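Local atomic coordinates of archaeal Sm-like protein AF-Sm2 (Archaeoglobus fulgidus, PDB entry 1LJO), a protein that probably binds RNA and assembles into a ring of six identical subunits. Residues Y39-L44 / V63-N68. Residues are numbered along the deposited sequence; the frame is centred on the assembly and turned at random.
Sequences YMNLYL and VLRGNN
Leu-42 and Leu-64 form an antiparallel hydrogen-bonded pair, with Leu-42 N to Leu-64 O at 2.9 Å and Leu-64 N to Leu-42 O at 2.7 Å, and the next pair, Tyr-43 with Val-63, is non-hydrogen-bonded. On the N-terminal side of Leu-42, and after Leu-64 on the partner strand, the bridging passes to the side chain of Asn-41. The OD1 of Asn-41 receives the backbone N-H of Gly-66 at 2.8 Å, nearly straight at 170° and tilted 23° from the amide plane. CG of Asn-41 lies beside the backbone N (chi1 -71°), which brings the amide up to residues 65-66. The same OD1 takes a weak bond from NH1 of Arg-65, whose chain bends at chi2 and runs alongside the asparagine. On the other branch, ND2 donates to OD2 of Asp-37, so both ends of the amide are held and its flip is fixed. An alanine in place of Asn-41 would probably leave the Gly-66 N-H and OD2 of Asp-37 without their mate and weaken the link between the turn at 39-41 and the 3-10 segment 66-68. Gly-66 suits its position: its CA lies 3.3 Å from Tyr-39 O, and a CB would clash with that oxygen. These residues are consistent with the Sm1 and Sm2 motifs, whose loops contact RNA in related Sm rings. On the sheet face bearing the leucines, CD1 of Leu-64 meets CD1 of Leu-44 at 4.0 Å. On the other face, CG2 of Val-63 touches CD1 of the Tyr-43 ring obliquely, at 4.1 Å. The leucines join the barrel core of this Sm fold, against Val-20 and Ile-18 of strand 17-22 and Leu-33 of strand 28-36, and Leu-42 also touches Ile-72 of strand 69-74; strand 62-64 continues the sheet into a strand of a second subunit, whose Met-9 packs on Tyr-43 and Val-63.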
ATOM      1  N   TYR A  39       8.914  -3.531  11.354  1.00 19.47           N
ATOM      2  CA  TYR A  39       7.979  -3.208  10.285  1.00 20.09           C
ATOM      3  C   TYR A  39       6.561  -3.505  10.762  1.00 17.99           C
ATOM      4  O   TYR A  39       5.598  -3.445   9.995  1.00 16.32           O
ATOM      5  CB  TYR A  39       8.300  -4.025   9.031  1.00 28.34           C
ATOM      6  CG  TYR A  39       9.701  -3.796   8.513  1.00 36.83           C
ATOM      7  CD1 TYR A  39      10.790  -4.467   9.069  1.00 40.12           C
ATOM      8  CD2 TYR A  39       9.942  -2.887   7.484  1.00 39.62           C
ATOM      9  CE1 TYR A  39      12.088  -4.239   8.611  1.00 42.98           C
ATOM     10  CE2 TYR A  39      11.234  -2.651   7.019  1.00 42.48           C
ATOM     11  CZ  TYR A  39      12.300  -3.329   7.586  1.00 43.68           C
ATOM     12  OH  TYR A  39      13.577  -3.100   7.125  1.00 46.23           O
ATOM     13  N   MET A  40       6.453  -3.823  12.047  1.00 16.11           N
ATOM     14  CA  MET A  40       5.180  -4.152  12.674  1.00 17.01           C
ATOM     15  C   MET A  40       4.505  -5.419  12.150  1.00 17.68           C
ATOM     16  O   MET A  40       3.273  -5.535  12.165  1.00 15.78           O
ATOM     17  CB  MET A  40       4.221  -2.956  12.613  1.00 19.38           C
ATOM     18  CG  MET A  40       4.547  -1.914  13.687  1.00 24.63           C
ATOM     19  SD  MET A  40       3.363  -0.561  13.843  1.00 31.38           S
ATOM     20  CE  MET A  40       1.903  -1.448  14.117  1.00 16.88           C
ATOM     21  N   ASN A  41       5.309  -6.359  11.659  1.00 14.05           N
ATOM     22  CA  ASN A  41       4.753  -7.640  11.247  1.00 14.62           C
ATOM     23  C   ASN A  41       4.378  -8.207  12.612  1.00 14.43           C
ATOM     24  O   ASN A  41       5.059  -7.925  13.595  1.00 12.23           O
ATOM     25  CB  ASN A  41       5.812  -8.529  10.596  1.00 11.91           C
ATOM     26  CG  ASN A  41       6.220  -8.034   9.227  1.00 15.14           C
ATOM     27  OD1 ASN A  41       5.367  -7.697   8.407  1.00 11.61           O
ATOM     28  ND2 ASN A  41       7.526  -7.987   8.972  1.00 11.10           N
ATOM     29  N   LEU A  42       3.303  -8.981  12.688  1.00 12.68           N
ATOM     30  CA  LEU A  42       2.883  -9.528  13.969  1.00 14.27           C
ATOM     31  C   LEU A  42       2.701 -11.039  13.927  1.00 14.90           C
ATOM     32  O   LEU A  42       2.190 -11.590  12.952  1.00 14.11           O
ATOM     33  CB  LEU A  42       1.553  -8.893  14.406  1.00 14.12           C
ATOM     34  CG  LEU A  42       1.422  -7.368  14.378  1.00 15.28           C
ATOM     35  CD1 LEU A  42      -0.026  -6.987  14.654  1.00 14.57           C
ATOM     36  CD2 LEU A  42       2.359  -6.734  15.401  1.00 15.18           C
ATOM     37  N   TYR A  43       3.123 -11.701  14.998  1.00 14.49           N
ATOM     38  CA  TYR A  43       2.953 -13.138  15.118  1.00 11.72           C
ATOM     39  C   TYR A  43       2.071 -13.375  16.336  1.00 12.35           C
ATOM     40  O   TYR A  43       2.475 -13.122  17.471  1.00 12.43           O
ATOM     41  CB  TYR A  43       4.301 -13.852  15.276  1.00  8.99           C
ATOM     42  CG  TYR A  43       4.184 -15.321  15.645  1.00 12.05           C
ATOM     43  CD1 TYR A  43       3.145 -16.110  15.148  1.00 13.25           C
ATOM     44  CD2 TYR A  43       5.114 -15.924  16.490  1.00 13.38           C
ATOM     45  CE1 TYR A  43       3.033 -17.456  15.483  1.00 17.56           C
ATOM     46  CE2 TYR A  43       5.013 -17.270  16.831  1.00 15.44           C
ATOM     47  CZ  TYR A  43       3.968 -18.029  16.327  1.00 17.83           C
ATOM     48  OH  TYR A  43       3.841 -19.353  16.684  1.00 17.24           O
ATOM     49  N   LEU A  44       0.852 -13.839  16.078  1.00 11.88           N
ATOM     50  CA  LEU A  44      -0.113 -14.113  17.134  1.00 12.68           C
ATOM     51  C   LEU A  44      -0.317 -15.611  17.286  1.00 10.41           C
ATOM     52  O   LEU A  44      -0.222 -16.357  16.314  1.00 14.24           O
ATOM     53  CB  LEU A  44      -1.467 -13.477  16.802  1.00 14.22           C
ATOM     54  CG  LEU A  44      -1.537 -11.971  16.548  1.00 17.86           C
ATOM     55  CD1 LEU A  44      -2.990 -11.560  16.337  1.00 15.18           C
ATOM     56  CD2 LEU A  44      -0.943 -11.229  17.729  1.00 18.92           C
ATOM     57  N   VAL A  63       0.437 -15.110  11.152  1.00 12.59           N
ATOM     58  CA  VAL A  63       1.400 -14.034  10.989  1.00 12.70           C
ATOM     59  C   VAL A  63       0.717 -12.933  10.186  1.00 12.11           C
ATOM     60  O   VAL A  63       0.200 -13.182   9.093  1.00 12.86           O
ATOM     61  CB  VAL A  63       2.656 -14.515  10.234  1.00 13.16           C
ATOM     62  CG1 VAL A  63       3.525 -13.327   9.856  1.00 12.01           C
ATOM     63  CG2 VAL A  63       3.434 -15.503  11.103  1.00 11.50           C
ATOM     64  N   LEU A  64       0.703 -11.721  10.734  1.00 11.28           N
ATOM     65  CA  LEU A  64       0.076 -10.585  10.063  1.00 10.77           C
ATOM     66  C   LEU A  64       1.142  -9.687   9.431  1.00 13.62           C
ATOM     67  O   LEU A  64       2.140  -9.350  10.070  1.00 14.37           O
ATOM     68  CB  LEU A  64      -0.768  -9.787  11.065  1.00 13.71           C
ATOM     69  CG  LEU A  64      -1.833 -10.601  11.820  1.00 15.56           C
ATOM     70  CD1 LEU A  64      -2.611  -9.699  12.780  1.00 14.13           C
ATOM     71  CD2 LEU A  64      -2.776 -11.252  10.826  1.00 15.63           C
ATOM     72  N   ARG A  65       0.932  -9.313   8.171  1.00 12.50           N
ATOM     73  CA  ARG A  65       1.880  -8.461   7.459  1.00 12.04           C
ATOM     74  C   ARG A  65       1.769  -7.023   7.962  1.00 12.71           C
ATOM     75  O   ARG A  65       0.701  -6.423   7.910  1.00  9.50           O
ATOM     76  CB  ARG A  65       1.604  -8.510   5.958  1.00 11.52           C
ATOM     77  CG  ARG A  65       2.604  -7.757   5.109  1.00 15.06           C
ATOM     78  CD  ARG A  65       3.974  -8.417   5.169  1.00 16.75           C
ATOM     79  NE  ARG A  65       4.928  -7.766   4.278  1.00 21.45           N
ATOM     80  CZ  ARG A  65       5.657  -6.704   4.601  1.00 24.46           C
ATOM     81  NH1 ARG A  65       5.547  -6.163   5.809  1.00 27.58           N
ATOM     82  NH2 ARG A  65       6.500  -6.187   3.715  1.00 24.35           N
ATOM     83  N   GLY A  66       2.888  -6.482   8.434  1.00  9.02           N
ATOM     84  CA  GLY A  66       2.912  -5.131   8.970  1.00  9.34           C
ATOM     85  C   GLY A  66       2.329  -3.992   8.147  1.00 11.68           C
ATOM     86  O   GLY A  66       1.601  -3.155   8.685  1.00 13.98           O
ATOM     87  N   ASN A  67       2.621  -3.930   6.855  1.00 12.26           N
ATOM     88  CA  ASN A  67       2.083  -2.813   6.090  1.00 17.65           C
ATOM     89  C   ASN A  67       0.580  -2.910   5.863  1.00 14.32           C
ATOM     90  O   ASN A  67      -0.019  -1.987   5.331  1.00 14.19           O
ATOM     91  CB  ASN A  67       2.809  -2.640   4.754  1.00 24.07           C
ATOM     92  CG  ASN A  67       2.640  -3.818   3.845  1.00 26.78           C
ATOM     93  OD1 ASN A  67       3.224  -4.875   4.068  1.00 32.41           O
ATOM     94  ND2 ASN A  67       1.830  -3.647   2.805  1.00 30.24           N
ATOM     95  N   ASN A  68      -0.029  -4.022   6.263  1.00 12.47           N
ATOM     96  CA  ASN A  68      -1.477  -4.160   6.113  1.00 12.98           C
ATOM     97  C   ASN A  68      -2.201  -4.086   7.451  1.00 14.35           C
ATOM     98  O   ASN A  68      -3.427  -4.261   7.541  1.00 12.18           O
ATOM     99  CB  ASN A  68      -1.819  -5.438   5.347  1.00 12.57           C
ATOM    100  CG  ASN A  68      -1.482  -5.309   3.871  1.00 14.23           C
ATOM    101  OD1 ASN A  68      -1.764  -4.281   3.260  1.00 14.44           O
ATOM    102  ND2 ASN A  68      -0.873  -6.336   3.299  1.00 12.25           N
TER